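Glycosylation Associate Protein 3 (PDB 6OYC) probably acts as an accessory Sec component, in complex with its partners Gap1 and Gap2, in the glycosylation and secretion of surface glycoproteins in Streptococcus agalactiae. Local coordinates at residues C[38-43]-C[122-127]; C[19-24]-C[32-37]; C[83-88]-C[100-105]; C[7-12]-C[129-134]. One frame throughout, in Å; residues are numbered along the deposited sequence.

Interaction 1: C[38-43]-C[122-127]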
loop_
_atom_site.group_PDB
_atom_site.type_symbol
_atom_site.label_atom_id
_atom_site.label_comp_id
_atom_site.label_asym_id
_atom_site.label_seq_id
_atom_site.Cartn_x
_atom_site.Cartn_y
_atom_site.Cartn_z
ATOM N N PRO C 38 29.278 -5.628 1.536
ATOM C CA PRO C 38 29.740 -6.550 0.487
ATOM C C PRO C 38 29.501 -6.000 -0.913
ATOM O O PRO C 38 28.638 -5.153 -1.149
ATOM C CB PRO C 38 28.915 -7.814 0.734
ATOM C CG PRO C 38 28.533 -7.737 2.171
ATOM C CD PRO C 38 28.318 -6.277 2.444
ATOM N N SER C 39 30.276 -6.523 -1.858
ATOM C CA SER C 39 30.538 -5.777 -3.080
ATOM C C SER C 39 29.428 -5.942 -4.107
ATOM O O SER C 39 29.048 -4.970 -4.771
ATOM C CB SER C 39 31.883 -6.206 -3.658
ATOM O OG SER C 39 31.921 -5.955 -5.042
ATOM N N SER C 40 28.912 -7.155 -4.274
ATOM C CA SER C 40 27.781 -7.370 -5.175
ATOM C C SER C 40 27.016 -8.577 -4.648
ATOM O O SER C 40 27.446 -9.718 -4.824
ATOM C CB SER C 40 28.220 -7.571 -6.622
ATOM O OG SER C 40 27.194 -7.145 -7.510
ATOM N N THR C 41 25.901 -8.311 -3.991
ATOM C CA THR C 41 25.041 -9.344 -3.445
ATOM C C THR C 41 23.670 -9.232 -4.091
ATOM O O THR C 41 23.117 -8.129 -4.211
ATOM C CB THR C 41 24.905 -9.214 -1.929
ATOM O OG1 THR C 41 26.190 -8.956 -1.347
ATOM C CG2 THR C 41 24.299 -10.498 -1.329
ATOM N N ASN C 42 23.138 -10.366 -4.524
ATOM C CA ASN C 42 21.743 -10.444 -4.932
ATOM C C ASN C 42 20.949 -10.554 -3.638
ATOM O O ASN C 42 20.927 -11.609 -3.006
ATOM C CB ASN C 42 21.520 -11.634 -5.857
ATOM C CG ASN C 42 20.174 -11.593 -6.550
ATOM O OD1 ASN C 42 20.084 -11.372 -7.757
ATOM N ND2 ASN C 42 19.115 -11.811 -5.784
ATOM N N LEU C 43 20.334 -9.443 -3.210
ATOM C CA LEU C 43 19.671 -9.415 -1.908
ATOM C C LEU C 43 18.308 -10.074 -1.949
ATOM O O LEU C 43 17.854 -10.612 -0.931
ATOM C CB LEU C 43 19.496 -7.979 -1.412
ATOM C CG LEU C 43 20.748 -7.129 -1.240
ATOM C CD1 LEU C 43 20.377 -5.660 -1.332
ATOM C CD2 LEU C 43 21.443 -7.439 0.093
ATOM N N SER C 122 15.610 -8.253 -9.475
ATOM C CA SER C 122 16.540 -8.486 -8.379
ATOM C C SER C 122 17.013 -7.170 -7.790
ATOM O O SER C 122 17.415 -6.259 -8.522
ATOM C CB SER C 122 17.748 -9.300 -8.842
ATOM O OG SER C 122 17.375 -10.627 -9.116
ATOM N N LEU C 123 16.951 -7.076 -6.466
ATOM C CA LEU C 123 17.608 -6.012 -5.723
ATOM C C LEU C 123 19.074 -6.384 -5.561
ATOM O O LEU C 123 19.391 -7.484 -5.094
ATOM C CB LEU C 123 16.954 -5.857 -4.355
ATOM C CG LEU C 123 16.834 -4.522 -3.640
ATOM C CD1 LEU C 123 16.013 -3.552 -4.483
ATOM C CD2 LEU C 123 16.174 -4.746 -2.260
ATOM N N ILE C 124 19.971 -5.489 -5.959
ATOM C CA ILE C 124 21.399 -5.780 -5.921
ATOM C C ILE C 124 22.120 -4.715 -5.102
ATOM O O ILE C 124 21.979 -3.514 -5.365
ATOM C CB ILE C 124 21.988 -5.896 -7.333
ATOM C CG1 ILE C 124 21.241 -6.984 -8.103
ATOM C CG2 ILE C 124 23.460 -6.226 -7.253
ATOM C CD1 ILE C 124 21.757 -7.223 -9.486
ATOM N N ASN C 125 22.883 -5.167 -4.105
ATOM C CA ASN C 125 23.688 -4.299 -3.252
ATOM C C ASN C 125 25.064 -4.123 -3.882
ATOM O O ASN C 125 25.753 -5.113 -4.162
ATOM C CB ASN C 125 23.822 -4.893 -1.846
ATOM C CG ASN C 125 24.553 -3.963 -0.879
ATOM O OD1 ASN C 125 24.430 -2.744 -0.966
ATOM N ND2 ASN C 125 25.313 -4.540 0.045
ATOM N N ALA C 126 25.461 -2.867 -4.095
ATOM C CA ALA C 126 26.768 -2.554 -4.663
ATOM C C ALA C 126 27.639 -1.786 -3.667
ATOM O O ALA C 126 27.984 -0.623 -3.905
ATOM C CB ALA C 126 26.596 -1.752 -5.957
ATOM N N GLY C 127 27.990 -2.425 -2.550
ATOM C CA GLY C 127 28.829 -1.820 -1.532
ATOM C C GLY C 127 28.131 -0.957 -0.497
ATOM O O GLY C 127 28.820 -0.274 0.269
#
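T41 and N125 face each other as an antiparallel hydrogen-bonded pair, N125 N reaching T41 O at 3.0 Å and T41 N reaching N125 O at 3.2 Å. Next along, N42 and I124 form the non-hydrogen-bonded pair, and L43 N then gives a bond to L123 O. Between these rungs I124 CA sends a C-H toward T41 O, so that one carbonyl serves two donors. Beyond the paired strands the chains stay close: G127 N makes a weak bond to P38 O at 3.1 Å, and G127 has a positive phi (85°), at which any CB would press on the preceding carbonyl oxygen.

Among the side chains, L43 crosses N125 obliquely, its CD1 lying 3.6 Å from N125 CB. The asparagine thus offers its aliphatic carbon to the leucine, while its CG is anti to the backbone N (chi1 -175°), and the amide OD1 accepts from C128 N in the loop that follows. On the other face N42 OD1 comes within 3.1 Å of S122 OG. T45 OG1 is hydrogen-bonded to both N42 ND2 and S122 OG, a small polar cluster that suits short side chains.

Strand 41-47 is an outer strand of a four-stranded antiparallel sheet; strand 84-91 flanks 118-125 on its other side. L43 and L123 turn to the other sheet, meeting F131 and F133 of strand 130-140 respectively, and both touch W9.

Interaction 2: C[19-24]-C[32-37]; sequences FGTKLQ and FENPLA
K22 and E33 pair as an antiparallel hydrogen-bonded couple, K22 N to E33 O and E33 N to K22 O both measuring 2.9 Å, with L23 and F32 as the non-hydrogen-bonded pair beside them.

On the face of L23 and F32, the phenyl ring receives T21 CG2 in a CH-pi contact, the methyl 3.6 Å from the ring centroid and 22° off its normal, offset toward the rim. L23 CD2 adds an apolar contact at 3.9 Å from F32 CD2. Threonine fits because its two branches do different work: CG2, anti to the backbone N, sits over the ring, whereas OG1, anti to the carbonyl carbon (chi1 -60°), accepts from N34 ND2 at 2.7 Å. That bond is fairly straight, 159° at the hydrogen, and OG1 lies close to the amide plane of N34.

The two strands, 22-26 and 29-33, form a beta hairpin whose second strand also pairs with strand 130-140, and the F32 ring stacks on F131 there. After the hairpin N34 begins a type I beta turn closed by A37 N bonding to N34 O; its OD1 takes weak bonds from L36 N and A37 N, so one asparagine side chain joins the turn to the residue just before the hairpin's first strand.

On the opposite face K22 and E33 run side by side and point the same way, K22 CD packing 3.7 Å from E33 OE1. Their charged ends are not in contact, K22 NZ staying 4.8 Å from E33 OE2.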
loop_
_atom_site.group_PDB
_atom_site.type_symbol
_atom_site.label_atom_id
_atom_site.label_comp_id
_atom_site.label_asym_id
_atom_site.label_seq_id
_atom_site.Cartn_x
_atom_site.Cartn_y
_atom_site.Cartn_z
ATOM N N PHE C 19 24.677 -13.087 3.907
ATOM C CA PHE C 19 25.792 -13.417 4.789
ATOM C C PHE C 19 26.223 -12.172 5.557
ATOM O O PHE C 19 26.489 -11.121 4.964
ATOM C CB PHE C 19 26.967 -14.004 3.999
ATOM C CG PHE C 19 26.613 -15.240 3.200
ATOM C CD1 PHE C 19 26.678 -16.496 3.776
ATOM C CD2 PHE C 19 26.216 -15.139 1.883
ATOM C CE1 PHE C 19 26.355 -17.630 3.060
ATOM C CE2 PHE C 19 25.889 -16.266 1.155
ATOM C CZ PHE C 19 25.955 -17.514 1.748
ATOM N N GLY C 20 26.241 -12.284 6.879
ATOM C CA GLY C 20 26.675 -11.201 7.740
ATOM C C GLY C 20 25.696 -10.058 7.944
ATOM O O GLY C 20 25.797 -9.342 8.940
ATOM N N THR C 21 24.743 -9.877 7.041
ATOM C CA THR C 21 23.873 -8.707 7.096
ATOM C C THR C 21 22.838 -8.818 8.217
ATOM O O THR C 21 22.280 -9.886 8.478
ATOM C CB THR C 21 23.172 -8.524 5.750
ATOM O OG1 THR C 21 24.149 -8.338 4.719
ATOM C CG2 THR C 21 22.224 -7.344 5.776
ATOM N N LYS C 22 22.585 -7.700 8.894
ATOM C CA LYS C 22 21.466 -7.597 9.825
ATOM C C LYS C 22 20.277 -7.013 9.068
ATOM O O LYS C 22 20.320 -5.870 8.603
ATOM C CB LYS C 22 21.851 -6.764 11.041
ATOM C CG LYS C 22 23.071 -7.359 11.751
ATOM C CD LYS C 22 23.606 -6.483 12.867
ATOM C CE LYS C 22 24.688 -7.229 13.630
ATOM N NZ LYS C 22 25.465 -6.341 14.527
ATOM N N LEU C 23 19.248 -7.830 8.880
ATOM C CA LEU C 23 18.015 -7.412 8.232
ATOM C C LEU C 23 16.901 -7.337 9.252
ATOM O O LEU C 23 16.707 -8.264 10.045
ATOM C CB LEU C 23 17.603 -8.345 7.102
ATOM C CG LEU C 23 18.503 -8.395 5.877
ATOM C CD1 LEU C 23 18.148 -9.645 5.106
ATOM C CD2 LEU C 23 18.375 -7.132 5.008
ATOM N N GLN C 24 16.162 -6.246 9.226
ATOM C CA GLN C 24 15.006 -6.098 10.083
ATOM C C GLN C 24 13.795 -5.814 9.214
ATOM O O GLN C 24 13.838 -4.913 8.367
ATOM C CB GLN C 24 15.233 -4.997 11.096
ATOM C CG GLN C 24 13.955 -4.618 11.778
ATOM C CD GLN C 24 14.176 -4.013 13.128
ATOM O OE1 GLN C 24 13.401 -4.264 14.052
ATOM N NE2 GLN C 24 15.236 -3.204 13.262
ATOM N N PHE C 32 18.368 -2.648 6.252
ATOM C CA PHE C 32 19.589 -3.391 5.973
ATOM C C PHE C 32 20.759 -2.726 6.688
ATOM O O PHE C 32 20.920 -1.503 6.637
ATOM C CB PHE C 32 19.821 -3.438 4.459
ATOM C CG PHE C 32 21.153 -3.996 4.029
ATOM C CD1 PHE C 32 22.345 -3.320 4.293
ATOM C CD2 PHE C 32 21.201 -5.165 3.281
ATOM C CE1 PHE C 32 23.560 -3.831 3.878
ATOM C CE2 PHE C 32 22.405 -5.676 2.853
ATOM C CZ PHE C 32 23.590 -5.012 3.149
ATOM N N GLU C 33 21.593 -3.537 7.332
ATOM C CA GLU C 33 22.791 -3.031 7.990
ATOM C C GLU C 33 23.907 -4.045 7.791
ATOM O O GLU C 33 23.860 -5.149 8.344
ATOM C CB GLU C 33 22.545 -2.769 9.476
ATOM C CG GLU C 33 23.779 -2.264 10.209
ATOM C CD GLU C 33 23.668 -2.440 11.708
ATOM O OE1 GLU C 33 22.619 -2.944 12.170
ATOM O OE2 GLU C 33 24.628 -2.084 12.424
ATOM N N ASN C 34 24.899 -3.683 6.984
ATOM C CA ASN C 34 26.094 -4.503 6.808
ATOM C C ASN C 34 27.275 -3.558 6.663
ATOM O O ASN C 34 27.574 -3.069 5.564
ATOM C CB ASN C 34 25.969 -5.445 5.613
ATOM C CG ASN C 34 27.032 -6.502 5.607
ATOM O OD1 ASN C 34 28.154 -6.257 6.049
ATOM N ND2 ASN C 34 26.698 -7.688 5.099
ATOM N N PRO C 35 27.971 -3.271 7.766
ATOM C CA PRO C 35 29.034 -2.258 7.716
ATOM C C PRO C 35 30.198 -2.684 6.860
ATOM O O PRO C 35 30.921 -1.829 6.337
ATOM C CB PRO C 35 29.448 -2.098 9.188
ATOM C CG PRO C 35 28.406 -2.855 9.992
ATOM C CD PRO C 35 27.885 -3.913 9.088
ATOM N N LEU C 36 30.405 -3.990 6.705
ATOM C CA LEU C 36 31.422 -4.471 5.783
ATOM C C LEU C 36 31.078 -4.111 4.342
ATOM O O LEU C 36 31.981 -3.990 3.505
ATOM C CB LEU C 36 31.585 -5.976 5.954
ATOM C CG LEU C 36 32.763 -6.634 5.261
ATOM C CD1 LEU C 36 33.422 -7.584 6.234
ATOM C CD2 LEU C 36 32.257 -7.358 4.024
ATOM N N ALA C 37 29.784 -3.932 4.038
ATOM C CA ALA C 37 29.301 -3.468 2.740
ATOM C C ALA C 37 29.761 -4.379 1.606
ATOM O O ALA C 37 30.560 -3.945 0.763
ATOM C CB ALA C 37 29.769 -2.031 2.487
#

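Interaction 3: C[83-88]-C[100-105]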
loop_
_atom_site.group_PDB
_atom_site.type_symbol
_atom_site.label_atom_id
_atom_site.label_comp_id
_atom_site.label_asym_id
_atom_site.label_seq_id
_atom_site.Cartn_x
_atom_site.Cartn_y
_atom_site.Cartn_z
ATOM N N SER C 83 24.565 2.817 -5.122
ATOM C CA SER C 83 24.997 1.541 -4.564
ATOM C C SER C 83 23.858 0.566 -4.262
ATOM O O SER C 83 24.137 -0.548 -3.804
ATOM C CB SER C 83 25.818 1.774 -3.289
ATOM O OG SER C 83 24.984 2.207 -2.225
ATOM N N LEU C 84 22.597 0.940 -4.494
ATOM C CA LEU C 84 21.485 -0.013 -4.450
ATOM C C LEU C 84 20.718 0.070 -5.759
ATOM O O LEU C 84 19.987 1.037 -5.987
ATOM C CB LEU C 84 20.540 0.246 -3.272
ATOM C CG LEU C 84 19.438 -0.820 -3.126
ATOM C CD1 LEU C 84 20.009 -2.161 -2.627
ATOM C CD2 LEU C 84 18.279 -0.365 -2.239
ATOM N N PHE C 85 20.844 -0.950 -6.606
ATOM C CA PHE C 85 20.195 -0.901 -7.907
ATOM C C PHE C 85 19.342 -2.146 -8.147
ATOM O O PHE C 85 19.298 -3.082 -7.339
ATOM C CB PHE C 85 21.219 -0.680 -9.038
ATOM C CG PHE C 85 22.180 -1.811 -9.244
ATOM C CD1 PHE C 85 23.387 -1.849 -8.550
ATOM C CD2 PHE C 85 21.905 -2.815 -10.160
ATOM C CE1 PHE C 85 24.289 -2.897 -8.739
ATOM C CE2 PHE C 85 22.802 -3.860 -10.364
ATOM C CZ PHE C 85 24.000 -3.900 -9.652
ATOM N N VAL C 86 18.624 -2.120 -9.270
ATOM C CA VAL C 86 17.605 -3.103 -9.587
ATOM C C VAL C 86 17.854 -3.621 -10.999
ATOM O O VAL C 86 18.013 -2.838 -11.941
ATOM C CB VAL C 86 16.183 -2.515 -9.452
ATOM C CG1 VAL C 86 15.139 -3.538 -9.829
ATOM C CG2 VAL C 86 15.933 -2.044 -8.029
ATOM N N ARG C 87 17.884 -4.935 -11.140
ATOM C CA ARG C 87 18.074 -5.609 -12.410
ATOM C C ARG C 87 16.807 -6.388 -12.753
ATOM O O ARG C 87 16.394 -7.290 -12.003
ATOM C CB ARG C 87 19.281 -6.539 -12.330
ATOM C CG ARG C 87 19.595 -7.291 -13.605
ATOM C CD ARG C 87 21.002 -7.934 -13.498
ATOM N NE ARG C 87 21.180 -9.035 -14.451
ATOM C CZ ARG C 87 22.258 -9.207 -15.218
ATOM N NH1 ARG C 87 23.275 -8.350 -15.155
ATOM N NH2 ARG C 87 22.322 -10.248 -16.042
ATOM N N ILE C 88 16.190 -6.037 -13.877
ATOM C CA ILE C 88 15.130 -6.842 -14.460
ATOM C C ILE C 88 15.737 -7.661 -15.586
ATOM O O ILE C 88 16.416 -7.116 -16.467
ATOM C CB ILE C 88 13.959 -5.969 -14.947
ATOM C CG1 ILE C 88 12.871 -6.820 -15.589
ATOM C CG2 ILE C 88 14.412 -4.888 -15.909
ATOM C CD1 ILE C 88 11.536 -6.076 -15.686
ATOM N N PHE C 100 18.438 -7.871 -20.312
ATOM C CA PHE C 100 18.205 -7.257 -19.012
ATOM C C PHE C 100 18.325 -5.744 -19.127
ATOM O O PHE C 100 18.804 -5.214 -20.129
ATOM C CB PHE C 100 19.148 -7.824 -17.943
ATOM C CG PHE C 100 20.519 -7.195 -17.915
ATOM C CD1 PHE C 100 21.544 -7.687 -18.715
ATOM C CD2 PHE C 100 20.798 -6.150 -17.052
ATOM C CE1 PHE C 100 22.821 -7.120 -18.672
ATOM C CE2 PHE C 100 22.073 -5.577 -17.000
ATOM C CZ PHE C 100 23.083 -6.061 -17.803
ATOM N N GLU C 101 17.863 -5.063 -18.075
ATOM C CA GLU C 101 17.962 -3.614 -17.918
ATOM C C GLU C 101 18.169 -3.293 -16.439
ATOM O O GLU C 101 17.815 -4.083 -15.561
ATOM C CB GLU C 101 16.716 -2.893 -18.455
ATOM C CG GLU C 101 16.332 -3.245 -19.903
ATOM C CD GLU C 101 17.361 -2.770 -20.953
ATOM O OE1 GLU C 101 17.284 -3.206 -22.122
ATOM O OE2 GLU C 101 18.230 -1.943 -20.625
ATOM N N LEU C 102 18.744 -2.117 -16.170
ATOM C CA LEU C 102 19.117 -1.709 -14.824
ATOM C C LEU C 102 18.431 -0.412 -14.419
ATOM O O LEU C 102 18.381 0.556 -15.185
ATOM C CB LEU C 102 20.621 -1.504 -14.679
ATOM C CG LEU C 102 21.517 -2.721 -14.829
ATOM C CD1 LEU C 102 22.967 -2.346 -14.512
ATOM C CD2 LEU C 102 21.019 -3.869 -13.959
ATOM N N LEU C 103 17.950 -0.389 -13.187
ATOM C CA LEU C 103 17.406 0.801 -12.559
ATOM C C LEU C 103 18.381 1.223 -11.469
ATOM O O LEU C 103 18.639 0.462 -10.534
ATOM C CB LEU C 103 16.013 0.515 -12.006
ATOM C CG LEU C 103 15.432 1.322 -10.852
ATOM C CD1 LEU C 103 15.331 2.758 -11.259
ATOM C CD2 LEU C 103 14.057 0.766 -10.515
ATOM N N LYS C 104 18.955 2.408 -11.615
ATOM C CA LYS C 104 19.931 2.932 -10.676
ATOM C C LYS C 104 19.419 4.110 -9.869
ATOM O O LYS C 104 19.690 4.187 -8.669
ATOM C CB LYS C 104 21.205 3.342 -11.418
ATOM C CG LYS C 104 21.965 2.146 -12.008
ATOM C CD LYS C 104 23.470 2.212 -11.710
ATOM C CE LYS C 104 24.256 1.127 -12.450
ATOM N NZ LYS C 104 25.741 1.347 -12.403
ATOM N N LYS C 105 18.671 5.027 -10.480
ATOM C CA LYS C 105 18.247 6.198 -9.724
ATOM C C LYS C 105 16.840 5.976 -9.190
ATOM O O LYS C 105 16.688 5.413 -8.102
ATOM C CB LYS C 105 18.349 7.475 -10.571
ATOM C CG LYS C 105 19.810 7.923 -10.823
ATOM C CD LYS C 105 19.947 9.387 -11.279
ATOM C CE LYS C 105 21.362 9.705 -11.796
ATOM N NZ LYS C 105 22.360 9.973 -10.712
#
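R87 and F100 meet on one face of the beta hairpin made by strands 84-91 and 97-103. The hairpin is antiparallel: V86 with L103 and I88 with E101 are hydrogen-bonded pairs, and R87 with L102 is the non-hydrogen-bonded pair between them.

The arginine can be followed outward. Its CB touches L102 CD2 at 3.6 Å, and CG, anti to the backbone N (chi1 -179°), touches both that methyl and F100 CD2. CD keeps to the same two neighbours, and NE passes on beside F100 CD2 and CG. At the end of this extended chain CZ sits 3.7 Å from the centroid of the F100 ring, and the guanidinium lies flat on it with the planes 11° apart, a stacked cation-pi contact. NH1 is over the centre of the ring, while NH2 reaches past CD1 and makes a salt bridge with E89. Arginine suits the place because its methylenes can pack on leucine while its flat cation covers the aromatic face and still offers N-H groups to an acid.

F85, on the same side, rests its CE2 4.0 Å from L102 CD2, with K104 NZ too distant from the ring for more than a weak attraction. On the reverse face V86 and L103 lie side by side, CB to CB at 4.0 Å, and L72 of strand 69-78 touches both, so aliphatic residues fit these two positions between the sheets. Of the rungs beneath them, L103 N to V86 O is the shortest at 2.7 Å, and its N-H points almost straight at the oxygen, at 172°.

Interaction 4: C[7-12]-C[129-134]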
loop_
_atom_site.group_PDB
_atom_site.type_symbol
_atom_site.label_atom_id
_atom_site.label_comp_id
_atom_site.label_asym_id
_atom_site.label_seq_id
_atom_site.Cartn_x
_atom_site.Cartn_y
_atom_site.Cartn_z
ATOM N N ILE C 7 5.423 -4.047 -5.122
ATOM C CA ILE C 7 6.206 -5.259 -4.995
ATOM C C ILE C 7 7.125 -5.103 -3.791
ATOM O O ILE C 7 7.904 -4.143 -3.719
ATOM C CB ILE C 7 6.997 -5.517 -6.293
ATOM C CG1 ILE C 7 6.052 -5.958 -7.408
ATOM C CG2 ILE C 7 8.026 -6.535 -6.107
ATOM C CD1 ILE C 7 6.520 -5.473 -8.805
ATOM N N TYR C 8 7.042 -6.051 -2.858
ATOM C CA TYR C 8 7.630 -5.929 -1.534
ATOM C C TYR C 8 8.671 -7.016 -1.292
ATOM O O TYR C 8 8.583 -8.124 -1.837
ATOM C CB TYR C 8 6.531 -6.003 -0.459
ATOM C CG TYR C 8 5.551 -4.861 -0.557
ATOM C CD1 TYR C 8 5.792 -3.657 0.088
ATOM C CD2 TYR C 8 4.395 -4.977 -1.314
ATOM C CE1 TYR C 8 4.898 -2.597 -0.011
ATOM C CE2 TYR C 8 3.502 -3.936 -1.416
ATOM C CZ TYR C 8 3.755 -2.748 -0.770
ATOM O OH TYR C 8 2.851 -1.708 -0.882
ATOM N N TRP C 9 9.657 -6.690 -0.462
ATOM C CA TRP C 9 10.714 -7.636 -0.108
ATOM C C TRP C 9 10.200 -8.592 0.965
ATOM O O TRP C 9 9.861 -8.169 2.077
ATOM C CB TRP C 9 11.957 -6.879 0.363
ATOM C CG TRP C 9 13.143 -7.710 0.762
ATOM C CD1 TRP C 9 13.175 -9.061 0.991
ATOM C CD2 TRP C 9 14.476 -7.242 0.990
ATOM N NE1 TRP C 9 14.437 -9.451 1.348
ATOM C CE2 TRP C 9 15.258 -8.358 1.347
ATOM C CE3 TRP C 9 15.086 -5.985 0.927
ATOM C CZ2 TRP C 9 16.615 -8.259 1.644
ATOM C CZ3 TRP C 9 16.439 -5.890 1.224
ATOM C CH2 TRP C 9 17.185 -7.022 1.582
ATOM N N ASP C 10 10.139 -9.877 0.625
ATOM C CA ASP C 10 9.758 -10.934 1.551
ATOM C C ASP C 10 10.997 -11.636 2.121
ATOM O O ASP C 10 12.037 -11.727 1.466
ATOM C CB ASP C 10 8.857 -11.931 0.838
ATOM C CG ASP C 10 7.975 -12.659 1.776
ATOM O OD1 ASP C 10 8.437 -13.664 2.351
ATOM O OD2 ASP C 10 6.823 -12.220 1.951
ATOM N N ASP C 11 10.889 -12.140 3.352
ATOM C CA ASP C 11 12.073 -12.710 3.997
ATOM C C ASP C 11 12.321 -14.170 3.647
ATOM O O ASP C 11 13.360 -14.716 4.063
ATOM C CB ASP C 11 11.982 -12.592 5.517
ATOM C CG ASP C 11 10.648 -13.008 6.045
ATOM O OD1 ASP C 11 9.704 -13.099 5.227
ATOM O OD2 ASP C 11 10.557 -13.258 7.269
ATOM N N PHE C 12 11.428 -14.799 2.888
ATOM C CA PHE C 12 11.580 -16.201 2.515
ATOM C C PHE C 12 12.407 -16.402 1.236
ATOM O O PHE C 12 12.237 -15.680 0.248
ATOM C CB PHE C 12 10.198 -16.833 2.345
ATOM C CG PHE C 12 10.229 -18.123 1.622
ATOM C CD1 PHE C 12 10.780 -19.240 2.220
ATOM C CD2 PHE C 12 9.751 -18.214 0.324
ATOM C CE1 PHE C 12 10.835 -20.422 1.545
ATOM C CE2 PHE C 12 9.795 -19.401 -0.352
ATOM C CZ PHE C 12 10.339 -20.510 0.253
ATOM N N SER C 129 26.233 0.164 2.903
ATOM C CA SER C 129 26.302 -0.263 4.295
ATOM C C SER C 129 24.961 -0.207 5.013
ATOM O O SER C 129 24.733 -0.994 5.942
ATOM C CB SER C 129 27.309 0.606 5.055
ATOM O OG SER C 129 28.631 0.230 4.713
ATOM N N ASP C 130 24.085 0.718 4.629
ATOM C CA ASP C 130 22.804 0.896 5.293
ATOM C C ASP C 130 21.791 1.404 4.284
ATOM O O ASP C 130 22.063 2.363 3.559
ATOM C CB ASP C 130 22.857 1.912 6.440
ATOM C CG ASP C 130 23.916 1.606 7.446
ATOM O OD1 ASP C 130 25.094 1.879 7.149
ATOM O OD2 ASP C 130 23.577 1.132 8.553
ATOM N N PHE C 131 20.619 0.776 4.267
ATOM C CA PHE C 131 19.484 1.313 3.533
ATOM C C PHE C 131 18.191 0.741 4.105
ATOM O O PHE C 131 18.193 -0.295 4.782
ATOM C CB PHE C 131 19.602 1.019 2.031
ATOM C CG PHE C 131 19.535 -0.453 1.681
ATOM C CD1 PHE C 131 18.313 -1.089 1.528
ATOM C CD2 PHE C 131 20.689 -1.183 1.484
ATOM C CE1 PHE C 131 18.252 -2.430 1.200
ATOM C CE2 PHE C 131 20.631 -2.532 1.150
ATOM C CZ PHE C 131 19.419 -3.153 1.012
ATOM N N THR C 132 17.082 1.431 3.806
ATOM C CA THR C 132 15.729 0.957 4.078
ATOM C C THR C 132 15.004 0.806 2.751
ATOM O O THR C 132 14.794 1.793 2.042
ATOM C CB THR C 132 14.949 1.914 4.990
ATOM O OG1 THR C 132 15.574 1.970 6.276
ATOM C CG2 THR C 132 13.505 1.427 5.165
ATOM N N PHE C 133 14.618 -0.421 2.423
ATOM C CA PHE C 133 13.864 -0.706 1.210
ATOM C C PHE C 133 12.376 -0.728 1.533
ATOM O O PHE C 133 11.955 -1.366 2.506
ATOM C CB PHE C 133 14.289 -2.040 0.600
ATOM C CG PHE C 133 13.428 -2.481 -0.550
ATOM C CD1 PHE C 133 13.661 -1.996 -1.833
ATOM C CD2 PHE C 133 12.372 -3.366 -0.349
ATOM C CE1 PHE C 133 12.860 -2.398 -2.895
ATOM C CE2 PHE C 133 11.578 -3.769 -1.396
ATOM C CZ PHE C 133 11.819 -3.292 -2.674
ATOM N N HIS C 134 11.585 -0.043 0.713
ATOM C CA HIS C 134 10.133 -0.014 0.884
ATOM C C HIS C 134 9.432 -0.897 -0.135
ATOM O O HIS C 134 8.711 -1.823 0.244
ATOM C CB HIS C 134 9.606 1.426 0.796
ATOM C CG HIS C 134 10.185 2.326 1.836
ATOM N ND1 HIS C 134 9.995 2.111 3.186
ATOM C CD2 HIS C 134 10.984 3.414 1.735
ATOM C CE1 HIS C 134 10.639 3.039 3.870
ATOM N NE2 HIS C 134 11.250 3.840 3.015
HETATM O O HOH W 1 9.631 -4.370 1.088
#
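The indole of W9 takes both phenylalanines at its edge, F131 CE1 and F133 CD2 each lying near its plane. W9 CZ3 is 3.9 Å from F131 CE1, and the two side chains cross at about a right angle, with CZ3 at the edge of the F131 ring too. F133 is met closer to the tryptophan backbone: its CE2 lies 3.6 Å from W9 CB, and CD2 also approaches W9 CE3. W9 CB already heads toward strand 130-140, and CG is anti to the backbone N (chi1 -180°), beside the carbonyl carbon. Around the indole Y44 and F25 bring further rings, F25 edge-to-face, and L43 and L23 add aliphatic contacts.

This cluster lies between two antiparallel beta sheets. Segment 7-12 leaves strand 4-7, which pairs with strand 130-140, and the chain then diverges; F133 starts toward W9, while F131 brings the end of its ring to it. Large flat side chains suit this place, where segment 7-12 and segment 129-134 make no direct hydrogen bonds.

One water links the two backbones: it accepts from W9 N at 2.8 Å and donates to H134 O, also at 2.8 Å. The same carbonyl oxygen lies 3.5 Å from Y8 CD1. Y8 OH is hydrogen-bonded to K172 NZ, and the imidazole of H134 to E77 through NE2 and to S29 through ND1, which fixes the rotation of that ring.

Overall arrangement
Interactions 1 and 3 belong to one four-stranded sheet, in which strands 118-125 and 84-91 are neighbours; their centres are 10 Å apart, and the backbones probably bond from S122 N to R87 O at 2.8 Å. Interactions 2 and 4 share the other antiparallel sheet, where F32 N probably bonds to F131 O. Interaction 1 reaches across to both, L43 CD2 lying 3.4 Å from F32 CE2 and L123 CD2 3.6 Å from W9 CE3. Interactions 2 and 3 do not touch, their nearest atoms being about 7 Å apart. Along the chain, interaction 4 encloses the other three, and interaction 3 is nested within interaction 1.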